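Tail fiber protein (Acinetobacter phage AM24, PDB 5W5P) probably recognises and cleaves the capsular polysaccharide of its Acinetobacter baumannii host as a trimeric tailspike. Local coordinates at residues A[40-45]-A[71-76]; A[46-51]-A[96-101]; A[59-62]-A[66-69]. All coordinates share one frame; numbering follows the deposited sequence.

All three contacts lie in the small domain at the N-terminal end of the chain, ahead of the parallel beta-helix. After helix 30-35 the chain reaches segment 40-45, which leads into helix 42-46 and packs on strand 71-75 in contact 1. Segment 46-51, the last helical residue and the loop after it, meets strand 97-100 in contact 2. Strand 56-59 comes next, and contact 3 closes the short turn between 59-62 and 66-69. Contact 3 is nested inside the loops closed by the other two, while contacts 1 and 2 cross along the chain. Together they tie the helix and its loop to one four-stranded antiparallel sheet and shape the connection between strands 56-59 and 71-75.

Contact 1 (A[40-45]-A[71-76]); sequences KTFDDL and GLFYAD
Leu45 lays its CD2 methyl over one face of the Phe73 ring, toward the rim. This is helix-on-sheet packing: helix 42-46 rests on the antiparallel sheet that contains strand 71-75. Leu45 CD2 comes to 4.0 Å from Phe73 CG, and it also touches Phe73 CB. Leu45 CG stands anti to the backbone N (chi1 179°), which extends the side chain from the helix toward the strand.

Phe42, one helical turn earlier, meets the same ring. The two rings form an offset edge-to-face pair, with the edge of Phe73 turned toward the face of Phe42. Their centroids are 6.0 Å apart and their planes stand at 84°. Phe73 therefore receives a methyl on its face and offers its edge to a second ring. All three side chains are buried. Leu90 of strand 89-91 touches each of them, and Val59 of strand 56-59 also packs on Leu45 and Phe73, so the core draws on several strands.

The start of the helix is fixed by a capping box. Thr41 is the N-cap, and its OG1 accepts a weak bond from Asp44 N at 3.4 Å. In return, Asp44 OD2 accepts from Thr41 N at 3.3 Å, from above the carboxylate plane. Asp44 OD2 also receives Lys40 N at 3.1 Å, through its own anti lone pair.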
ATOM      1  N   LYS A  40      -0.924 -54.676   8.504  1.00 50.62           N
ATOM      2  CA  LYS A  40      -0.150 -53.648   9.186  1.00 50.17           C
ATOM      3  C   LYS A  40       0.756 -52.874   8.232  1.00 50.03           C
ATOM      4  O   LYS A  40       0.826 -51.643   8.308  1.00 43.33           O
ATOM      5  CB  LYS A  40       0.677 -54.275  10.312  1.00 48.75           C
ATOM      6  CG  LYS A  40       1.727 -53.347  10.887  1.00 46.33           C
ATOM      7  CD  LYS A  40       2.538 -54.018  11.970  1.00 48.07           C
ATOM      8  CE  LYS A  40       3.211 -52.985  12.868  1.00 54.66           C
ATOM      9  NZ  LYS A  40       4.623 -53.375  13.173  1.00 56.30           N
ATOM     10  N   THR A  41       1.437 -53.571   7.325  1.00 47.92           N
ATOM     11  CA  THR A  41       2.437 -52.974   6.448  1.00 48.17           C
ATOM     12  C   THR A  41       2.038 -53.136   4.985  1.00 49.62           C
ATOM     13  O   THR A  41       1.075 -53.828   4.646  1.00 52.79           O
ATOM     14  CB  THR A  41       3.815 -53.606   6.682  1.00 50.16           C
ATOM     15  OG1 THR A  41       3.800 -54.965   6.223  1.00 53.14           O
ATOM     16  CG2 THR A  41       4.175 -53.580   8.162  1.00 46.45           C
ATOM     17  N   PHE A  42       2.800 -52.472   4.108  1.00 49.83           N
ATOM     18  CA  PHE A  42       2.577 -52.596   2.670  1.00 48.50           C
ATOM     19  C   PHE A  42       2.781 -54.027   2.198  1.00 49.28           C
ATOM     20  O   PHE A  42       2.089 -54.484   1.282  1.00 53.11           O
ATOM     21  CB  PHE A  42       3.518 -51.661   1.903  1.00 48.71           C
ATOM     22  CG  PHE A  42       2.992 -50.260   1.716  1.00 46.93           C
ATOM     23  CD1 PHE A  42       2.025 -49.738   2.562  1.00 44.65           C
ATOM     24  CD2 PHE A  42       3.485 -49.460   0.694  1.00 44.85           C
ATOM     25  CE1 PHE A  42       1.557 -48.444   2.385  1.00 43.74           C
ATOM     26  CE2 PHE A  42       3.019 -48.167   0.511  1.00 43.88           C
ATOM     27  CZ  PHE A  42       2.053 -47.659   1.356  1.00 41.65           C
ATOM     28  N   ASP A  43       3.733 -54.745   2.799  1.00 50.52           N
ATOM     29  CA  ASP A  43       3.961 -56.134   2.417  1.00 53.74           C
ATOM     30  C   ASP A  43       2.760 -57.012   2.747  1.00 60.90           C
ATOM     31  O   ASP A  43       2.460 -57.956   2.005  1.00 65.65           O
ATOM     32  CB  ASP A  43       5.220 -56.669   3.103  1.00 55.69           C
ATOM     33  CG  ASP A  43       5.674 -58.001   2.533  1.00 64.71           C
ATOM     34  OD1 ASP A  43       6.003 -58.052   1.328  1.00 67.87           O
ATOM     35  OD2 ASP A  43       5.705 -59.001   3.288  1.00 69.87           O
ATOM     36  N   ASP A  44       2.060 -56.721   3.848  1.00 56.86           N
ATOM     37  CA  ASP A  44       0.862 -57.482   4.178  1.00 50.05           C
ATOM     38  C   ASP A  44      -0.230 -57.290   3.136  1.00 50.88           C
ATOM     39  O   ASP A  44      -0.976 -58.230   2.845  1.00 55.79           O
ATOM     40  CB  ASP A  44       0.345 -57.082   5.557  1.00 45.94           C
ATOM     41  CG  ASP A  44       1.311 -57.439   6.663  1.00 51.87           C
ATOM     42  OD1 ASP A  44       2.127 -58.365   6.467  1.00 54.92           O
ATOM     43  OD2 ASP A  44       1.252 -56.792   7.730  1.00 52.83           O
ATOM     44  N   LEU A  45      -0.348 -56.089   2.565  1.00 51.29           N
ATOM     45  CA  LEU A  45      -1.352 -55.874   1.528  1.00 49.54           C
ATOM     46  C   LEU A  45      -0.987 -56.613   0.248  1.00 53.07           C
ATOM     47  O   LEU A  45      -1.835 -57.291  -0.343  1.00 57.66           O
ATOM     48  CB  LEU A  45      -1.523 -54.381   1.257  1.00 46.36           C
ATOM     49  CG  LEU A  45      -2.537 -54.022   0.170  1.00 49.54           C
ATOM     50  CD1 LEU A  45      -3.963 -54.292   0.633  1.00 50.09           C
ATOM     51  CD2 LEU A  45      -2.378 -52.571  -0.245  1.00 50.11           C
ATOM     52  N   GLY A  71      -3.266 -45.933   5.138  1.00 48.70           N
ATOM     53  CA  GLY A  71      -4.480 -45.398   4.559  1.00 45.43           C
ATOM     54  C   GLY A  71      -5.362 -46.515   4.034  1.00 44.25           C
ATOM     55  O   GLY A  71      -5.084 -47.698   4.225  1.00 43.94           O
ATOM     56  N   LEU A  72      -6.432 -46.102   3.361  1.00 47.00           N
ATOM     57  CA  LEU A  72      -7.391 -47.029   2.777  1.00 46.86           C
ATOM     58  C   LEU A  72      -7.000 -47.361   1.343  1.00 44.52           C
ATOM     59  O   LEU A  72      -6.568 -46.487   0.586  1.00 45.52           O
ATOM     60  CB  LEU A  72      -8.802 -46.435   2.802  1.00 46.07           C
ATOM     61  CG  LEU A  72      -9.441 -46.143   4.161  1.00 45.85           C
ATOM     62  CD1 LEU A  72     -10.542 -45.107   4.007  1.00 40.49           C
ATOM     63  CD2 LEU A  72      -9.988 -47.420   4.797  1.00 40.10           C
ATOM     64  N   PHE A  73      -7.160 -48.631   0.977  1.00 41.55           N
ATOM     65  CA  PHE A  73      -6.879 -49.117  -0.366  1.00 44.71           C
ATOM     66  C   PHE A  73      -8.050 -49.971  -0.833  1.00 49.56           C
ATOM     67  O   PHE A  73      -8.552 -50.807  -0.074  1.00 50.47           O
ATOM     68  CB  PHE A  73      -5.578 -49.932  -0.401  1.00 43.80           C
ATOM     69  CG  PHE A  73      -4.337 -49.106  -0.204  1.00 48.61           C
ATOM     70  CD1 PHE A  73      -3.878 -48.809   1.071  1.00 45.76           C
ATOM     71  CD2 PHE A  73      -3.631 -48.622  -1.296  1.00 51.36           C
ATOM     72  CE1 PHE A  73      -2.738 -48.045   1.253  1.00 39.75           C
ATOM     73  CE2 PHE A  73      -2.490 -47.857  -1.118  1.00 48.05           C
ATOM     74  CZ  PHE A  73      -2.044 -47.570   0.157  1.00 42.05           C
ATOM     75  N   TYR A  74      -8.490 -49.761  -2.070  1.00 48.40           N
ATOM     76  CA  TYR A  74      -9.567 -50.550  -2.649  1.00 49.17           C
ATOM     77  C   TYR A  74      -9.039 -51.373  -3.815  1.00 49.63           C
ATOM     78  O   TYR A  74      -8.175 -50.918  -4.571  1.00 51.83           O
ATOM     79  CB  TYR A  74     -10.741 -49.669  -3.099  1.00 49.53           C
ATOM     80  CG  TYR A  74     -10.537 -48.934  -4.403  1.00 54.87           C
ATOM     81  CD1 TYR A  74      -9.836 -47.730  -4.441  1.00 62.61           C
ATOM     82  CD2 TYR A  74     -11.065 -49.426  -5.592  1.00 52.65           C
ATOM     83  CE1 TYR A  74      -9.652 -47.039  -5.627  1.00 63.68           C
ATOM     84  CE2 TYR A  74     -10.887 -48.749  -6.783  1.00 57.58           C
ATOM     85  CZ  TYR A  74     -10.179 -47.552  -6.796  1.00 63.86           C
ATOM     86  OH  TYR A  74     -10.000 -46.870  -7.982  1.00 65.07           O
ATOM     87  N   ALA A  75      -9.553 -52.593  -3.941  1.00 51.66           N
ATOM     88  CA  ALA A  75      -9.129 -53.511  -4.997  1.00 53.06           C
ATOM     89  C   ALA A  75      -9.853 -53.133  -6.282  1.00 53.38           C
ATOM     90  O   ALA A  75     -11.041 -53.412  -6.447  1.00 53.00           O
ATOM     91  CB  ALA A  75      -9.409 -54.956  -4.602  1.00 51.00           C
ATOM     92  N   ASP A  76      -9.133 -52.485  -7.195  1.00 54.33           N
ATOM     93  CA  ASP A  76      -9.683 -52.084  -8.489  1.00 57.30           C
ATOM     94  C   ASP A  76      -9.673 -53.300  -9.406  1.00 57.27           C
ATOM     95  O   ASP A  76      -8.680 -53.597 -10.077  1.00 50.72           O
ATOM     96  CB  ASP A  76      -8.882 -50.927  -9.074  1.00 57.19           C
ATOM     97  CG  ASP A  76      -9.579 -50.271 -10.245  1.00 59.13           C
ATOM     98  OD1 ASP A  76     -10.688 -50.715 -10.607  1.00 60.20           O
ATOM     99  OD2 ASP A  76      -9.015 -49.311 -10.808  1.00 61.28           O
TER

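Contact 2 (A[46-51]-A[96-101]); sequences RNFKPI and TRWKRK
Thr96 meets the ring of Pro50 just before strand 97-100 begins. The two side chains reach toward each other, and Thr96 OG1 lies 3.5 Å from Pro50 CD. Pro50 CD is a carbon, so this is van der Waals contact; the hydroxyl is hydrogen-bonded to Asp94 OD2. Thr96 CG2 is anti to the backbone N and sits over one face of the Trp98 indole, toward its rim.

Trp98 buries more area here than any other residue. Its CG is anti to the carbonyl carbon (chi1 -65°), and the six-membered ring reaches segment 46-51. Trp98 CH2 approaches Pro50 CB at 3.8 Å, while Trp98 CZ2 comes to 3.7 Å from Phe48 CD2. This CZ2 lies at the edge of the Phe48 ring, near its plane. The two ring planes are inclined by 34°, and their centroids are 6.0 Å apart. Val57 of strand 56-59 touches both Phe48 and Trp98.

Further along the strand, Lys99 turns to salt bridges with Asp76 and Asp79. The contact is apolar packing of a loop on a sheet: the segment after helix 42-46 covers Trp98 of the four-stranded antiparallel sheet.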
ATOM      1  N   ARG A  46       0.273 -56.508  -0.187  1.00 52.54           N
ATOM      2  CA  ARG A  46       0.696 -57.191  -1.408  1.00 55.33           C
ATOM      3  C   ARG A  46       0.539 -58.702  -1.298  1.00 58.55           C
ATOM      4  O   ARG A  46       0.378 -59.382  -2.317  1.00 62.04           O
ATOM      5  CB  ARG A  46       2.148 -56.836  -1.739  1.00 52.36           C
ATOM      6  CG  ARG A  46       2.345 -55.403  -2.218  1.00 47.61           C
ATOM      7  CD  ARG A  46       3.737 -55.196  -2.793  1.00 46.53           C
ATOM      8  NE  ARG A  46       3.948 -53.817  -3.207  1.00 47.33           N
ATOM      9  CZ  ARG A  46       4.598 -52.912  -2.482  1.00 51.60           C
ATOM     10  NH1 ARG A  46       5.109 -53.244  -1.304  1.00 55.92           N
ATOM     11  NH2 ARG A  46       4.740 -51.674  -2.932  1.00 51.17           N
ATOM     12  N   ASN A  47       0.589 -59.244  -0.083  1.00 58.28           N
ATOM     13  CA  ASN A  47       0.382 -60.670   0.129  1.00 58.42           C
ATOM     14  C   ASN A  47      -1.075 -61.023   0.394  1.00 57.10           C
ATOM     15  O   ASN A  47      -1.402 -62.210   0.495  1.00 58.80           O
ATOM     16  CB  ASN A  47       1.247 -61.162   1.294  1.00 56.21           C
ATOM     17  CG  ASN A  47       2.709 -61.272   0.924  1.00 55.85           C
ATOM     18  OD1 ASN A  47       3.218 -62.364   0.680  1.00 59.06           O
ATOM     19  ND2 ASN A  47       3.390 -60.136   0.862  1.00 55.77           N
ATOM     20  N   PHE A  48      -1.948 -60.028   0.507  1.00 57.14           N
ATOM     21  CA  PHE A  48      -3.357 -60.245   0.793  1.00 56.19           C
ATOM     22  C   PHE A  48      -4.152 -60.336  -0.503  1.00 61.29           C
ATOM     23  O   PHE A  48      -3.887 -59.607  -1.464  1.00 64.25           O
ATOM     24  CB  PHE A  48      -3.889 -59.108   1.667  1.00 53.56           C
ATOM     25  CG  PHE A  48      -5.359 -59.198   1.961  1.00 54.63           C
ATOM     26  CD1 PHE A  48      -5.856 -60.196   2.784  1.00 54.01           C
ATOM     27  CD2 PHE A  48      -6.241 -58.271   1.430  1.00 54.42           C
ATOM     28  CE1 PHE A  48      -7.209 -60.273   3.065  1.00 55.25           C
ATOM     29  CE2 PHE A  48      -7.596 -58.341   1.708  1.00 53.75           C
ATOM     30  CZ  PHE A  48      -8.080 -59.342   2.527  1.00 53.86           C
ATOM     31  N   LYS A  49      -5.122 -61.246  -0.528  1.00 64.46           N
ATOM     32  CA  LYS A  49      -6.020 -61.386  -1.663  1.00 63.67           C
ATOM     33  C   LYS A  49      -7.406 -60.891  -1.282  1.00 63.38           C
ATOM     34  O   LYS A  49      -7.918 -61.272  -0.220  1.00 65.51           O
ATOM     35  CB  LYS A  49      -6.088 -62.848  -2.126  1.00 62.64           C
ATOM     36  CG  LYS A  49      -4.775 -63.366  -2.705  1.00 65.31           C
ATOM     37  CD  LYS A  49      -4.736 -64.887  -2.772  1.00 69.82           C
ATOM     38  CE  LYS A  49      -5.748 -65.424  -3.771  1.00 74.86           C
ATOM     39  NZ  LYS A  49      -5.755 -66.915  -3.823  1.00 79.16           N
ATOM     40  N   PRO A  50      -8.033 -60.044  -2.095  1.00 58.29           N
ATOM     41  CA  PRO A  50      -9.335 -59.487  -1.712  1.00 56.14           C
ATOM     42  C   PRO A  50     -10.412 -60.557  -1.670  1.00 55.35           C
ATOM     43  O   PRO A  50     -10.394 -61.523  -2.435  1.00 57.17           O
ATOM     44  CB  PRO A  50      -9.619 -58.458  -2.812  1.00 52.66           C
ATOM     45  CG  PRO A  50      -8.836 -58.940  -3.985  1.00 53.26           C
ATOM     46  CD  PRO A  50      -7.595 -59.570  -3.420  1.00 55.27           C
ATOM     47  N   ILE A  51     -11.360 -60.374  -0.756  1.00 55.69           N
ATOM     48  CA  ILE A  51     -12.448 -61.332  -0.625  1.00 61.70           C
ATOM     49  C   ILE A  51     -13.604 -61.016  -1.574  1.00 68.17           C
ATOM     50  O   ILE A  51     -14.282 -61.935  -2.044  1.00 75.16           O
ATOM     51  CB  ILE A  51     -12.929 -61.406   0.834  1.00 62.32           C
ATOM     52  CG1 ILE A  51     -13.413 -60.044   1.316  1.00 64.24           C
ATOM     53  CG2 ILE A  51     -11.811 -61.903   1.738  1.00 59.46           C
ATOM     54  CD1 ILE A  51     -14.060 -60.091   2.677  1.00 67.74           C
ATOM     55  N   THR A  96      -3.685 -58.212  -7.981  1.00 52.47           N
ATOM     56  CA  THR A  96      -4.677 -57.207  -7.630  1.00 50.90           C
ATOM     57  C   THR A  96      -4.036 -55.829  -7.554  1.00 53.82           C
ATOM     58  O   THR A  96      -3.027 -55.637  -6.865  1.00 56.91           O
ATOM     59  CB  THR A  96      -5.331 -57.549  -6.291  1.00 46.78           C
ATOM     60  OG1 THR A  96      -6.100 -58.753  -6.422  1.00 47.79           O
ATOM     61  CG2 THR A  96      -6.241 -56.420  -5.844  1.00 45.45           C
ATOM     62  N   ARG A  97      -4.624 -54.868  -8.266  1.00 51.70           N
ATOM     63  CA  ARG A  97      -4.186 -53.476  -8.198  1.00 50.56           C
ATOM     64  C   ARG A  97      -4.934 -52.796  -7.061  1.00 48.84           C
ATOM     65  O   ARG A  97      -6.122 -52.487  -7.180  1.00 52.22           O
ATOM     66  CB  ARG A  97      -4.417 -52.765  -9.525  1.00 48.38           C
ATOM     67  CG  ARG A  97      -3.188 -52.741 -10.409  1.00 46.87           C
ATOM     68  CD  ARG A  97      -3.080 -54.034 -11.207  1.00 51.00           C
ATOM     69  NE  ARG A  97      -1.826 -54.121 -11.949  1.00 49.55           N
ATOM     70  CZ  ARG A  97      -1.277 -55.259 -12.355  1.00 51.03           C
ATOM     71  NH1 ARG A  97      -1.867 -56.415 -12.088  1.00 51.72           N
ATOM     72  NH2 ARG A  97      -0.138 -55.237 -13.031  1.00 52.08           N
ATOM     73  N   TRP A  98      -4.231 -52.574  -5.953  1.00 43.49           N
ATOM     74  CA  TRP A  98      -4.751 -51.803  -4.831  1.00 44.34           C
ATOM     75  C   TRP A  98      -4.448 -50.324  -5.052  1.00 46.05           C
ATOM     76  O   TRP A  98      -3.304 -49.949  -5.328  1.00 43.80           O
ATOM     77  CB  TRP A  98      -4.130 -52.282  -3.515  1.00 46.76           C
ATOM     78  CG  TRP A  98      -4.495 -53.701  -3.137  1.00 48.21           C
ATOM     79  CD1 TRP A  98      -3.767 -54.831  -3.380  1.00 48.66           C
ATOM     80  CD2 TRP A  98      -5.677 -54.130  -2.446  1.00 46.07           C
ATOM     81  NE1 TRP A  98      -4.424 -55.931  -2.890  1.00 43.81           N
ATOM     82  CE2 TRP A  98      -5.597 -55.527  -2.309  1.00 45.81           C
ATOM     83  CE3 TRP A  98      -6.792 -53.465  -1.928  1.00 48.54           C
ATOM     84  CZ2 TRP A  98      -6.590 -56.273  -1.677  1.00 47.58           C
ATOM     85  CZ3 TRP A  98      -7.778 -54.210  -1.302  1.00 46.70           C
ATOM     86  CH2 TRP A  98      -7.670 -55.595  -1.183  1.00 44.25           C
ATOM     87  N   LYS A  99      -5.472 -49.486  -4.934  1.00 45.64           N
ATOM     88  CA  LYS A  99      -5.332 -48.049  -5.134  1.00 45.36           C
ATOM     89  C   LYS A  99      -5.767 -47.307  -3.880  1.00 45.51           C
ATOM     90  O   LYS A  99      -6.830 -47.585  -3.319  1.00 45.10           O
ATOM     91  CB  LYS A  99      -6.138 -47.570  -6.348  1.00 41.82           C
ATOM     92  CG  LYS A  99      -5.874 -48.411  -7.570  1.00 48.21           C
ATOM     93  CD  LYS A  99      -6.575 -47.927  -8.819  1.00 43.73           C
ATOM     94  CE  LYS A  99      -5.796 -48.387 -10.048  1.00 46.86           C
ATOM     95  NZ  LYS A  99      -6.666 -48.384 -11.253  1.00 48.90           N
ATOM     96  N   ARG A 100      -4.937 -46.367  -3.449  1.00 47.01           N
ATOM     97  CA  ARG A 100      -5.224 -45.586  -2.256  1.00 45.77           C
ATOM     98  C   ARG A 100      -6.425 -44.682  -2.493  1.00 44.83           C
ATOM     99  O   ARG A 100      -6.569 -44.075  -3.559  1.00 48.94           O
ATOM    100  CB  ARG A 100      -3.999 -44.752  -1.865  1.00 39.41           C
ATOM    101  CG  ARG A 100      -4.187 -43.864  -0.652  1.00 44.59           C
ATOM    102  CD  ARG A 100      -2.995 -42.923  -0.473  1.00 44.95           C
ATOM    103  NE  ARG A 100      -1.735 -43.644  -0.302  1.00 39.07           N
ATOM    104  CZ  ARG A 100      -1.268 -44.058   0.871  1.00 39.00           C
ATOM    105  NH1 ARG A 100      -1.959 -43.826   1.977  1.00 39.00           N
ATOM    106  NH2 ARG A 100      -0.110 -44.699   0.941  1.00 39.15           N
ATOM    107  N   LYS A 101      -7.299 -44.610  -1.494  1.00 42.19           N
ATOM    108  CA  LYS A 101      -8.431 -43.691  -1.512  1.00 40.42           C
ATOM    109  C   LYS A 101      -7.944 -42.347  -0.987  1.00 43.08           C
ATOM    110  O   LYS A 101      -7.581 -42.229   0.187  1.00 43.62           O
ATOM    111  CB  LYS A 101      -9.580 -44.225  -0.662  1.00 46.49           C
ATOM    112  CG  LYS A 101     -10.067 -45.620  -1.045  1.00 50.52           C
ATOM    113  CD  LYS A 101     -11.391 -45.557  -1.789  1.00 54.28           C
ATOM    114  CE  LYS A 101     -12.286 -46.733  -1.429  1.00 54.79           C
ATOM    115  NZ  LYS A 101     -13.623 -46.603  -2.066  1.00 54.66           N
TER

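Contact 3 (A[59-62]-A[66-69]); sequences VGQR and YLQG
Gln61 lies beside Leu67, with both side chains pointing the same way. Its CB packs 3.3 Å from Tyr66 O. The chain beyond CG is extended, and the amide NE2 comes to 3.5 Å from Leu67 CD2. Leu67 CD2 is a methyl and can only pack there; Gln61 NE2 donates to Ser63 O.

Next, Arg62 N is shared between two carbonyls, Gln68 O at 3.1 Å and Tyr66 O at 3.3 Å. Both bonds are weak and bent. The Arg62 side chain crosses the Tyr66 ring obliquely, and its CD touches Tyr66 CE1 at 3.5 Å. A bend at chi3 (56°) turns the chain there. Arg62 NE lies over one ring face toward the rim, with the guanidinium and ring planes 78° apart. Arg62 CG packs against Gly69 CA at 4.0 Å, where the lack of a side chain makes room for it.

Arg62 CZ is 5.6 Å from the ring centroid, so any cation-pi attraction is weak at most. The guanidinium is salt-bridged to Asp86 and hydrogen-bonded to Trp110 O. The turn is thus held by a weak bifurcated bond from Arg62 N and mainly by packing of Gln61 and the aliphatic part of Arg62.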
ATOM      1  N   VAL A  59      -4.514 -50.288   5.464  1.00 49.90           N
ATOM      2  CA  VAL A  59      -3.124 -50.655   5.720  1.00 49.36           C
ATOM      3  C   VAL A  59      -2.572 -49.701   6.769  1.00 51.76           C
ATOM      4  O   VAL A  59      -2.680 -48.476   6.623  1.00 54.06           O
ATOM      5  CB  VAL A  59      -2.284 -50.616   4.433  1.00 49.62           C
ATOM      6  CG1 VAL A  59      -0.887 -51.153   4.698  1.00 48.79           C
ATOM      7  CG2 VAL A  59      -2.963 -51.411   3.329  1.00 50.59           C
ATOM      8  N   GLY A  60      -1.970 -50.259   7.819  1.00 48.59           N
ATOM      9  CA  GLY A  60      -1.604 -49.447   8.970  1.00 44.02           C
ATOM     10  C   GLY A  60      -0.443 -48.506   8.704  1.00 41.79           C
ATOM     11  O   GLY A  60      -0.456 -47.356   9.144  1.00 41.76           O
ATOM     12  N   GLN A  61       0.580 -48.985   8.005  1.00 41.93           N
ATOM     13  CA  GLN A  61       1.803 -48.224   7.773  1.00 46.42           C
ATOM     14  C   GLN A  61       2.551 -48.867   6.607  1.00 48.62           C
ATOM     15  O   GLN A  61       2.069 -49.824   5.990  1.00 48.30           O
ATOM     16  CB  GLN A  61       2.661 -48.153   9.044  1.00 43.08           C
ATOM     17  CG  GLN A  61       3.028 -49.507   9.636  1.00 46.29           C
ATOM     18  CD  GLN A  61       3.385 -49.428  11.110  1.00 50.79           C
ATOM     19  OE1 GLN A  61       2.659 -48.835  11.909  1.00 54.39           O
ATOM     20  NE2 GLN A  61       4.517 -50.021  11.475  1.00 51.42           N
ATOM     21  N   ARG A  62       3.734 -48.333   6.294  1.00 50.24           N
ATOM     22  CA  ARG A  62       4.480 -48.809   5.133  1.00 49.16           C
ATOM     23  C   ARG A  62       5.260 -50.075   5.455  1.00 46.97           C
ATOM     24  O   ARG A  62       5.167 -51.069   4.730  1.00 52.28           O
ATOM     25  CB  ARG A  62       5.425 -47.719   4.622  1.00 51.38           C
ATOM     26  CG  ARG A  62       4.795 -46.747   3.642  1.00 50.73           C
ATOM     27  CD  ARG A  62       5.817 -45.752   3.100  1.00 46.51           C
ATOM     28  NE  ARG A  62       6.963 -46.421   2.485  1.00 47.70           N
ATOM     29  CZ  ARG A  62       7.056 -46.711   1.191  1.00 50.48           C
ATOM     30  NH1 ARG A  62       6.069 -46.386   0.365  1.00 48.82           N
ATOM     31  NH2 ARG A  62       8.134 -47.322   0.721  1.00 43.20           N
ATOM     32  N   TYR A  66       8.695 -48.096   9.352  1.00 52.23           N
ATOM     33  CA  TYR A  66       8.163 -46.843   8.816  1.00 52.08           C
ATOM     34  C   TYR A  66       6.699 -46.716   9.231  1.00 48.19           C
ATOM     35  O   TYR A  66       5.827 -47.385   8.668  1.00 48.63           O
ATOM     36  CB  TYR A  66       8.305 -46.803   7.295  1.00 54.18           C
ATOM     37  CG  TYR A  66       8.066 -45.444   6.677  1.00 53.40           C
ATOM     38  CD1 TYR A  66       6.774 -44.981   6.457  1.00 52.53           C
ATOM     39  CD2 TYR A  66       9.131 -44.624   6.307  1.00 51.58           C
ATOM     40  CE1 TYR A  66       6.545 -43.735   5.896  1.00 54.05           C
ATOM     41  CE2 TYR A  66       8.912 -43.373   5.739  1.00 47.79           C
ATOM     42  CZ  TYR A  66       7.615 -42.936   5.539  1.00 50.70           C
ATOM     43  OH  TYR A  66       7.376 -41.703   4.978  1.00 47.35           O
ATOM     44  N   LEU A  67       6.430 -45.848  10.202  1.00 46.59           N
ATOM     45  CA  LEU A  67       5.114 -45.767  10.819  1.00 51.52           C
ATOM     46  C   LEU A  67       4.133 -44.874  10.070  1.00 52.15           C
ATOM     47  O   LEU A  67       2.980 -44.771  10.495  1.00 56.00           O
ATOM     48  CB  LEU A  67       5.246 -45.281  12.265  1.00 54.47           C
ATOM     49  CG  LEU A  67       6.344 -45.960  13.084  1.00 56.10           C
ATOM     50  CD1 LEU A  67       6.494 -45.292  14.441  1.00 57.69           C
ATOM     51  CD2 LEU A  67       6.050 -47.442  13.238  1.00 56.89           C
ATOM     52  N   GLN A  68       4.541 -44.235   8.976  1.00 49.43           N
ATOM     53  CA  GLN A  68       3.641 -43.410   8.181  1.00 47.47           C
ATOM     54  C   GLN A  68       3.267 -44.141   6.891  1.00 43.63           C
ATOM     55  O   GLN A  68       3.662 -45.287   6.659  1.00 41.82           O
ATOM     56  CB  GLN A  68       4.275 -42.047   7.894  1.00 49.61           C
ATOM     57  CG  GLN A  68       4.464 -41.187   9.132  1.00 52.72           C
ATOM     58  CD  GLN A  68       3.143 -40.813   9.780  1.00 58.63           C
ATOM     59  OE1 GLN A  68       2.232 -40.306   9.116  1.00 63.70           O
ATOM     60  NE2 GLN A  68       3.025 -41.069  11.080  1.00 56.63           N
ATOM     61  N   GLY A  69       2.473 -43.471   6.057  1.00 41.70           N
ATOM     62  CA  GLY A  69       2.081 -44.002   4.768  1.00 43.17           C
ATOM     63  C   GLY A  69       0.829 -44.856   4.758  1.00 46.49           C
ATOM     64  O   GLY A  69       0.430 -45.325   3.683  1.00 48.69           O
TER